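Local structure of PfkB (Polaromonas sp. JS666, 4DU5) at residues R132-I145 with V161-K175. The protein probably phosphorylates a sugar or related small molecule at the expense of ATP, as a member of the pfkB family of carbohydrate kinases. Residues are numbered along the deposited sequence; the frame is centred on the assembly and turned at random.
Sequences RKGSAASHMGVADI and VFPAISATTLPAARK
Ser166 and Thr168 each turn their hydroxyl between the backbone N and the carbonyl carbon (chi1 73° and 77°), and from there both hydroxyls are directed at carbonyls of the loop 132-145. Ser166 OG donates to Ser138 O at 2.7 Å, arriving in the carbonyl plane with a C=O...O angle of 150°. Ser166 OG also accepts a capping bond from Thr168 N (3.1 Å), so one hydroxyl ties the 3-10 turn at 137-139 to the start of the turn leading into helix 169-182. Two residues further on, Thr168 OG1 is modelled as a donor to Met140 O, but the 2.4 Å separation is too short to be taken at face value in a 2.7 Å structure, and the bond is doubtful. Gly141 CA lies 3.2 Å from Thr168 O, a C-H...O contact.

Side-chain packing extends the contact along the loop. Toward its start, Ile165 CG2 packs against the Ser138 backbone, 3.5 Å from Ser138 CA. The CD1 end of Ile165 meets the charged guanidinium of Arg132 at NH1. Met140, a selenomethionine, crosses Phe162 at about a right angle, with SE 3.8 Å from Phe162 CE1 in an oblique Met-aromatic contact; one face of this ring carries Thr169 CB, offset toward the rim. Toward the end of the loop, Val142 CG1 rests on Pro171 CB (3.8 Å), and Ile145 CD1 lies 4.2 Å from Ala172 CB.

The contact thus joins the connection from strand 128-131 to helix 147-150 with the lead-in and first turns of helix 169-182, the helix of the beta-alpha-beta crossover from strand 153-159 to strand 186-190. Met140 and Phe162 both touch Phe32 of strand 27-32; Asp144 forms a salt bridge with Arg80 of strand 75-81, and Ala173 packs on Leu211 of helix 201-212.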
ATOM      1  N   ARG A 132       6.683  -2.724   3.326  1.00 33.79           N
ATOM      2  CA  ARG A 132       6.650  -2.754   4.768  1.00 34.43           C
ATOM      3  C   ARG A 132       7.533  -1.717   5.416  1.00 34.02           C
ATOM      4  O   ARG A 132       7.649  -1.703   6.623  1.00 33.93           O
ATOM      5  CB  ARG A 132       7.040  -4.147   5.282  1.00 34.83           C
ATOM      6  CG  ARG A 132       8.492  -4.516   5.019  1.00 36.14           C
ATOM      7  CD  ARG A 132       9.006  -5.396   6.107  1.00 39.44           C
ATOM      8  NE  ARG A 132       9.009  -6.776   5.656  1.00 43.78           N
ATOM      9  CZ  ARG A 132       8.742  -7.838   6.419  1.00 45.25           C
ATOM     10  NH1 ARG A 132       8.402  -7.714   7.711  1.00 41.73           N
ATOM     11  NH2 ARG A 132       8.803  -9.040   5.849  1.00 46.74           N
ATOM     12  N   LYS A 133       8.183  -0.870   4.626  1.00 34.18           N
ATOM     13  CA  LYS A 133       9.058   0.141   5.206  1.00 33.88           C
ATOM     14  C   LYS A 133       8.218   1.103   6.017  1.00 33.27           C
ATOM     15  O   LYS A 133       7.098   1.463   5.633  1.00 32.63           O
ATOM     16  CB  LYS A 133       9.827   0.912   4.135  1.00 34.41           C
ATOM     17  CG  LYS A 133      11.163   0.317   3.735  1.00 36.50           C
ATOM     18  CD  LYS A 133      11.503   0.637   2.231  1.00 41.40           C
ATOM     19  CE  LYS A 133      12.712   1.615   2.014  1.00 43.74           C
ATOM     20  NZ  LYS A 133      12.396   3.098   1.911  1.00 44.40           N
ATOM     21  N   GLY A 134       8.762   1.479   7.167  1.00 33.03           N
ATOM     22  CA  GLY A 134       8.193   2.522   7.997  1.00 32.59           C
ATOM     23  C   GLY A 134       6.816   2.221   8.551  1.00 32.54           C
ATOM     24  O   GLY A 134       6.113   3.159   8.933  1.00 33.01           O
ATOM     25  N   SER A 135       6.459   0.926   8.627  1.00 31.75           N
ATOM     26  CA  SER A 135       5.153   0.452   9.093  1.00 30.41           C
ATOM     27  C   SER A 135       5.043   0.552  10.598  1.00 30.82           C
ATOM     28  O   SER A 135       6.050   0.754  11.284  1.00 30.68           O
ATOM     29  CB  SER A 135       4.926  -0.999   8.685  1.00 29.66           C
ATOM     30  OG  SER A 135       5.573  -1.860   9.598  1.00 28.80           O
ATOM     31  N   ALA A 136       3.823   0.381  11.111  1.00 31.12           N
ATOM     32  CA  ALA A 136       3.561   0.518  12.535  1.00 31.72           C
ATOM     33  C   ALA A 136       4.454  -0.436  13.315  1.00 32.76           C
ATOM     34  O   ALA A 136       5.198  -0.016  14.178  1.00 33.01           O
ATOM     35  CB  ALA A 136       2.093   0.276  12.835  1.00 31.52           C
ATOM     36  N   ALA A 137       4.396  -1.721  12.978  1.00 34.14           N
ATOM     37  CA  ALA A 137       5.293  -2.730  13.544  1.00 34.96           C
ATOM     38  C   ALA A 137       6.773  -2.377  13.502  1.00 35.43           C
ATOM     39  O   ALA A 137       7.490  -2.734  14.418  1.00 36.13           O
ATOM     40  CB  ALA A 137       5.066  -4.079  12.878  1.00 34.76           C
ATOM     41  N   SER A 138       7.261  -1.695  12.471  1.00 36.21           N
ATOM     42  CA  SER A 138       8.699  -1.380  12.481  1.00 37.60           C
ATOM     43  C   SER A 138       9.052  -0.410  13.599  1.00 39.13           C
ATOM     44  O   SER A 138      10.202  -0.319  14.015  1.00 39.84           O
ATOM     45  CB  SER A 138       9.244  -0.920  11.120  1.00 36.90           C
ATOM     46  OG  SER A 138       8.911   0.412  10.816  1.00 36.28           O
ATOM     47  N   HIS A 139       8.047   0.287  14.114  1.00 40.82           N
ATOM     48  CA  HIS A 139       8.267   1.233  15.190  1.00 42.73           C
ATOM     49  C   HIS A 139       8.413   0.620  16.584  1.00 43.68           C
ATOM     50  O   HIS A 139       8.680   1.347  17.530  1.00 44.15           O
ATOM     51  CB  HIS A 139       7.186   2.318  15.173  1.00 43.13           C
ATOM     52  CG  HIS A 139       7.341   3.280  14.044  1.00 44.79           C
ATOM     53  ND1 HIS A 139       8.094   4.429  14.147  1.00 46.96           N
ATOM     54  CD2 HIS A 139       6.890   3.236  12.769  1.00 46.62           C
ATOM     55  CE1 HIS A 139       8.085   5.062  12.987  1.00 48.81           C
ATOM     56  NE2 HIS A 139       7.363   4.358  12.134  1.00 48.91           N
HETATM   57  N   MSE A 140       8.258  -0.693  16.727  1.00 44.94           N
HETATM   58  CA  MSE A 140       8.362  -1.316  18.060  1.00 46.79           C
HETATM   59  C   MSE A 140       9.779  -1.266  18.623  1.00 46.44           C
HETATM   60  O   MSE A 140      10.756  -1.303  17.867  1.00 46.57           O
HETATM   61  CB  MSE A 140       7.887  -2.765  18.036  1.00 47.63           C
HETATM   62  CG  MSE A 140       6.533  -2.933  17.436  1.00 52.90           C
HETATM   63 SE   MSE A 140       6.063  -4.798  17.052  1.00 68.18          SE
HETATM   64  CE  MSE A 140       5.709  -5.407  18.904  1.00 61.48           C
ATOM     65  N   GLY A 141       9.876  -1.171  19.943  1.00 45.96           N
ATOM     66  CA  GLY A 141      11.158  -1.147  20.630  1.00 46.34           C
ATOM     67  C   GLY A 141      10.960  -1.660  22.039  1.00 46.83           C
ATOM     68  O   GLY A 141       9.862  -2.059  22.397  1.00 46.97           O
ATOM     69  N   VAL A 142      12.006  -1.634  22.855  1.00 47.48           N
ATOM     70  CA  VAL A 142      11.909  -2.129  24.239  1.00 48.50           C
ATOM     71  C   VAL A 142      10.713  -1.569  25.049  1.00 49.11           C
ATOM     72  O   VAL A 142      10.141  -2.266  25.909  1.00 49.45           O
ATOM     73  CB  VAL A 142      13.235  -1.912  25.000  1.00 48.69           C
ATOM     74  CG1 VAL A 142      14.397  -2.592  24.241  1.00 48.87           C
ATOM     75  CG2 VAL A 142      13.511  -0.418  25.207  1.00 49.12           C
ATOM     76  N   ALA A 143      10.330  -0.324  24.745  1.00 49.50           N
ATOM     77  CA  ALA A 143       9.224   0.361  25.419  1.00 49.60           C
ATOM     78  C   ALA A 143       7.890  -0.362  25.205  1.00 49.35           C
ATOM     79  O   ALA A 143       6.940  -0.185  25.983  1.00 49.15           O
ATOM     80  CB  ALA A 143       9.142   1.839  24.950  1.00 49.68           C
ATOM     81  N   ASP A 144       7.843  -1.183  24.153  1.00 48.93           N
ATOM     82  CA  ASP A 144       6.628  -1.898  23.746  1.00 48.54           C
ATOM     83  C   ASP A 144       6.364  -3.152  24.577  1.00 47.90           C
ATOM     84  O   ASP A 144       5.223  -3.534  24.782  1.00 47.55           O
ATOM     85  CB  ASP A 144       6.681  -2.245  22.246  1.00 48.59           C
ATOM     86  CG  ASP A 144       6.310  -1.057  21.356  1.00 49.07           C
ATOM     87  OD1 ASP A 144       7.201  -0.248  20.994  1.00 48.67           O
ATOM     88  OD2 ASP A 144       5.113  -0.940  21.020  1.00 49.49           O
ATOM     89  N   ILE A 145       7.441  -3.778  25.046  1.00 47.29           N
ATOM     90  CA  ILE A 145       7.395  -5.008  25.829  1.00 46.24           C
ATOM     91  C   ILE A 145       6.664  -4.802  27.174  1.00 45.81           C
ATOM     92  O   ILE A 145       7.050  -3.940  27.965  1.00 45.62           O
ATOM     93  CB  ILE A 145       8.849  -5.485  26.127  1.00 46.25           C
ATOM     94  CG1 ILE A 145       9.709  -5.463  24.875  1.00 45.62           C
ATOM     95  CG2 ILE A 145       8.872  -6.877  26.763  1.00 46.19           C
ATOM     96  CD1 ILE A 145      11.182  -5.454  25.198  1.00 47.05           C
ATOM     97  N   VAL A 161      13.348 -12.610  11.652  1.00 30.23           N
ATOM     98  CA  VAL A 161      12.640 -11.517  10.987  1.00 30.14           C
ATOM     99  C   VAL A 161      12.446 -10.346  11.941  1.00 31.24           C
ATOM    100  O   VAL A 161      13.057  -9.294  11.743  1.00 31.58           O
ATOM    101  CB  VAL A 161      11.316 -11.942  10.404  1.00 29.38           C
ATOM    102  CG1 VAL A 161      10.691 -10.804   9.707  1.00 27.76           C
ATOM    103  CG2 VAL A 161      11.535 -13.048   9.426  1.00 30.06           C
ATOM    104  N   PHE A 162      11.637 -10.520  12.985  1.00 31.24           N
ATOM    105  CA  PHE A 162      11.436  -9.443  13.939  1.00 31.85           C
ATOM    106  C   PHE A 162      12.708  -8.619  14.250  1.00 31.81           C
ATOM    107  O   PHE A 162      12.705  -7.400  14.112  1.00 31.56           O
ATOM    108  CB  PHE A 162      10.785  -9.947  15.212  1.00 32.09           C
ATOM    109  CG  PHE A 162      10.411  -8.862  16.161  1.00 32.31           C
ATOM    110  CD1 PHE A 162       9.638  -7.784  15.734  1.00 30.75           C
ATOM    111  CD2 PHE A 162      10.815  -8.919  17.508  1.00 34.51           C
ATOM    112  CE1 PHE A 162       9.272  -6.754  16.636  1.00 31.27           C
ATOM    113  CE2 PHE A 162      10.453  -7.879  18.429  1.00 34.34           C
ATOM    114  CZ  PHE A 162       9.675  -6.800  17.986  1.00 30.56           C
ATOM    115  N   PRO A 163      13.810  -9.274  14.616  1.00 31.92           N
ATOM    116  CA  PRO A 163      14.997  -8.442  14.857  1.00 32.01           C
ATOM    117  C   PRO A 163      15.535  -7.677  13.629  1.00 32.66           C
ATOM    118  O   PRO A 163      16.282  -6.712  13.804  1.00 33.53           O
ATOM    119  CB  PRO A 163      16.029  -9.444  15.346  1.00 31.20           C
ATOM    120  CG  PRO A 163      15.590 -10.718  14.784  1.00 31.57           C
ATOM    121  CD  PRO A 163      14.095 -10.700  14.821  1.00 31.87           C
ATOM    122  N   ALA A 164      15.152  -8.084  12.418  1.00 32.93           N
ATOM    123  CA  ALA A 164      15.679  -7.506  11.170  1.00 33.25           C
ATOM    124  C   ALA A 164      14.850  -6.362  10.636  1.00 33.80           C
ATOM    125  O   ALA A 164      15.074  -5.899   9.528  1.00 33.29           O
ATOM    126  CB  ALA A 164      15.759  -8.573  10.087  1.00 33.06           C
ATOM    127  N   ILE A 165      13.890  -5.900  11.420  1.00 35.13           N
ATOM    128  CA  ILE A 165      12.813  -5.096  10.857  1.00 36.11           C
ATOM    129  C   ILE A 165      13.144  -3.610  10.791  1.00 36.32           C
ATOM    130  O   ILE A 165      12.930  -2.965   9.761  1.00 35.54           O
ATOM    131  CB  ILE A 165      11.489  -5.420  11.563  1.00 36.62           C
ATOM    132  CG1 ILE A 165      10.892  -6.681  10.929  1.00 36.94           C
ATOM    133  CG2 ILE A 165      10.509  -4.236  11.521  1.00 36.49           C
ATOM    134  CD1 ILE A 165       9.407  -6.814  11.167  1.00 39.82           C
ATOM    135  N   SER A 166      13.660  -3.097  11.908  1.00 37.18           N
ATOM    136  CA  SER A 166      14.201  -1.734  12.025  1.00 37.64           C
ATOM    137  C   SER A 166      15.268  -1.741  13.109  1.00 37.96           C
ATOM    138  O   SER A 166      15.410  -2.728  13.842  1.00 37.99           O
ATOM    139  CB  SER A 166      13.104  -0.762  12.445  1.00 37.44           C
ATOM    140  OG  SER A 166      12.774  -0.965  13.810  1.00 36.28           O
ATOM    141  N   ALA A 167      15.997  -0.638  13.236  1.00 38.35           N
ATOM    142  CA  ALA A 167      16.980  -0.512  14.319  1.00 38.69           C
ATOM    143  C   ALA A 167      16.375  -0.557  15.748  1.00 38.52           C
ATOM    144  O   ALA A 167      17.093  -0.820  16.726  1.00 38.88           O
ATOM    145  CB  ALA A 167      17.859   0.732  14.113  1.00 38.79           C
ATOM    146  N   THR A 168      15.066  -0.336  15.868  1.00 37.96           N
ATOM    147  CA  THR A 168      14.413  -0.374  17.183  1.00 37.80           C
ATOM    148  C   THR A 168      13.887  -1.763  17.586  1.00 37.00           C
ATOM    149  O   THR A 168      13.567  -1.996  18.760  1.00 36.61           O
ATOM    150  CB  THR A 168      13.274   0.702  17.353  1.00 38.09           C
ATOM    151  OG1 THR A 168      12.080   0.295  16.658  1.00 39.48           O
ATOM    152  CG2 THR A 168      13.719   2.079  16.855  1.00 37.87           C
ATOM    153  N   THR A 169      13.806  -2.683  16.632  1.00 36.20           N
ATOM    154  CA  THR A 169      13.298  -4.028  16.933  1.00 35.83           C
ATOM    155  C   THR A 169      14.348  -4.990  17.507  1.00 36.11           C
ATOM    156  O   THR A 169      14.031  -5.817  18.369  1.00 35.66           O
ATOM    157  CB  THR A 169      12.655  -4.688  15.722  1.00 35.65           C
ATOM    158  OG1 THR A 169      13.525  -4.557  14.581  1.00 35.99           O
ATOM    159  CG2 THR A 169      11.249  -4.113  15.451  1.00 34.10           C
ATOM    160  N   LEU A 170      15.586  -4.887  17.021  1.00 36.52           N
ATOM    161  CA  LEU A 170      16.714  -5.662  17.551  1.00 36.52           C
ATOM    162  C   LEU A 170      16.878  -5.550  19.065  1.00 36.66           C
ATOM    163  O   LEU A 170      16.826  -6.571  19.759  1.00 36.24           O
ATOM    164  CB  LEU A 170      18.007  -5.303  16.825  1.00 36.60           C
ATOM    165  CG  LEU A 170      19.236  -6.180  17.077  1.00 37.12           C
ATOM    166  CD1 LEU A 170      18.926  -7.690  17.044  1.00 36.87           C
ATOM    167  CD2 LEU A 170      20.359  -5.819  16.075  1.00 37.06           C
ATOM    168  N   PRO A 171      17.050  -4.321  19.594  1.00 36.97           N
ATOM    169  CA  PRO A 171      17.016  -4.153  21.047  1.00 37.55           C
ATOM    170  C   PRO A 171      15.897  -4.972  21.739  1.00 38.54           C
ATOM    171  O   PRO A 171      16.158  -5.638  22.760  1.00 39.06           O
ATOM    172  CB  PRO A 171      16.749  -2.644  21.225  1.00 37.19           C
ATOM    173  CG  PRO A 171      16.591  -2.085  19.825  1.00 37.70           C
ATOM    174  CD  PRO A 171      17.307  -3.040  18.926  1.00 36.96           C
ATOM    175  N   ALA A 172      14.678  -4.922  21.178  1.00 38.70           N
ATOM    176  CA  ALA A 172      13.496  -5.539  21.774  1.00 38.67           C
ATOM    177  C   ALA A 172      13.500  -7.068  21.662  1.00 39.26           C
ATOM    178  O   ALA A 172      12.952  -7.757  22.520  1.00 39.46           O
ATOM    179  CB  ALA A 172      12.241  -4.970  21.162  1.00 37.79           C
ATOM    180  N   ALA A 173      14.106  -7.589  20.604  1.00 40.06           N
ATOM    181  CA  ALA A 173      14.243  -9.033  20.447  1.00 41.15           C
ATOM    182  C   ALA A 173      15.204  -9.504  21.531  1.00 41.82           C
ATOM    183  O   ALA A 173      14.797 -10.237  22.435  1.00 41.96           O
ATOM    184  CB  ALA A 173      14.743  -9.397  19.039  1.00 40.77           C
ATOM    185  N   ARG A 174      16.455  -9.035  21.455  1.00 42.62           N
ATOM    186  CA  ARG A 174      17.445  -9.210  22.512  1.00 43.39           C
ATOM    187  C   ARG A 174      16.870  -9.152  23.920  1.00 44.27           C
ATOM    188  O   ARG A 174      17.082 -10.079  24.699  1.00 44.95           O
ATOM    189  CB  ARG A 174      18.568  -8.182  22.375  1.00 43.47           C
ATOM    190  CG  ARG A 174      19.264  -8.252  21.053  1.00 44.47           C
ATOM    191  CD  ARG A 174      20.762  -8.299  21.230  1.00 47.81           C
ATOM    192  NE  ARG A 174      21.356  -6.967  21.319  1.00 50.41           N
ATOM    193  CZ  ARG A 174      21.796  -6.267  20.274  1.00 50.30           C
ATOM    194  NH1 ARG A 174      21.714  -6.760  19.047  1.00 48.54           N
ATOM    195  NH2 ARG A 174      22.314  -5.061  20.462  1.00 52.07           N
ATOM    196  N   LYS A 175      16.142  -8.086  24.247  1.00 44.94           N
ATOM    197  CA  LYS A 175      15.625  -7.913  25.600  1.00 46.38           C
ATOM    198  C   LYS A 175      14.491  -8.881  25.925  1.00 46.32           C
ATOM    199  O   LYS A 175      14.383  -9.399  27.043  1.00 46.52           O
ATOM    200  CB  LYS A 175      15.142  -6.473  25.824  1.00 47.03           C
ATOM    201  CG  LYS A 175      15.415  -5.957  27.237  1.00 49.03           C
ATOM    202  CD  LYS A 175      16.815  -5.250  27.313  1.00 53.43           C
ATOM    203  CE  LYS A 175      17.472  -5.362  28.716  1.00 54.56           C
ATOM    204  NZ  LYS A 175      16.440  -5.379  29.811  1.00 55.62           N
TER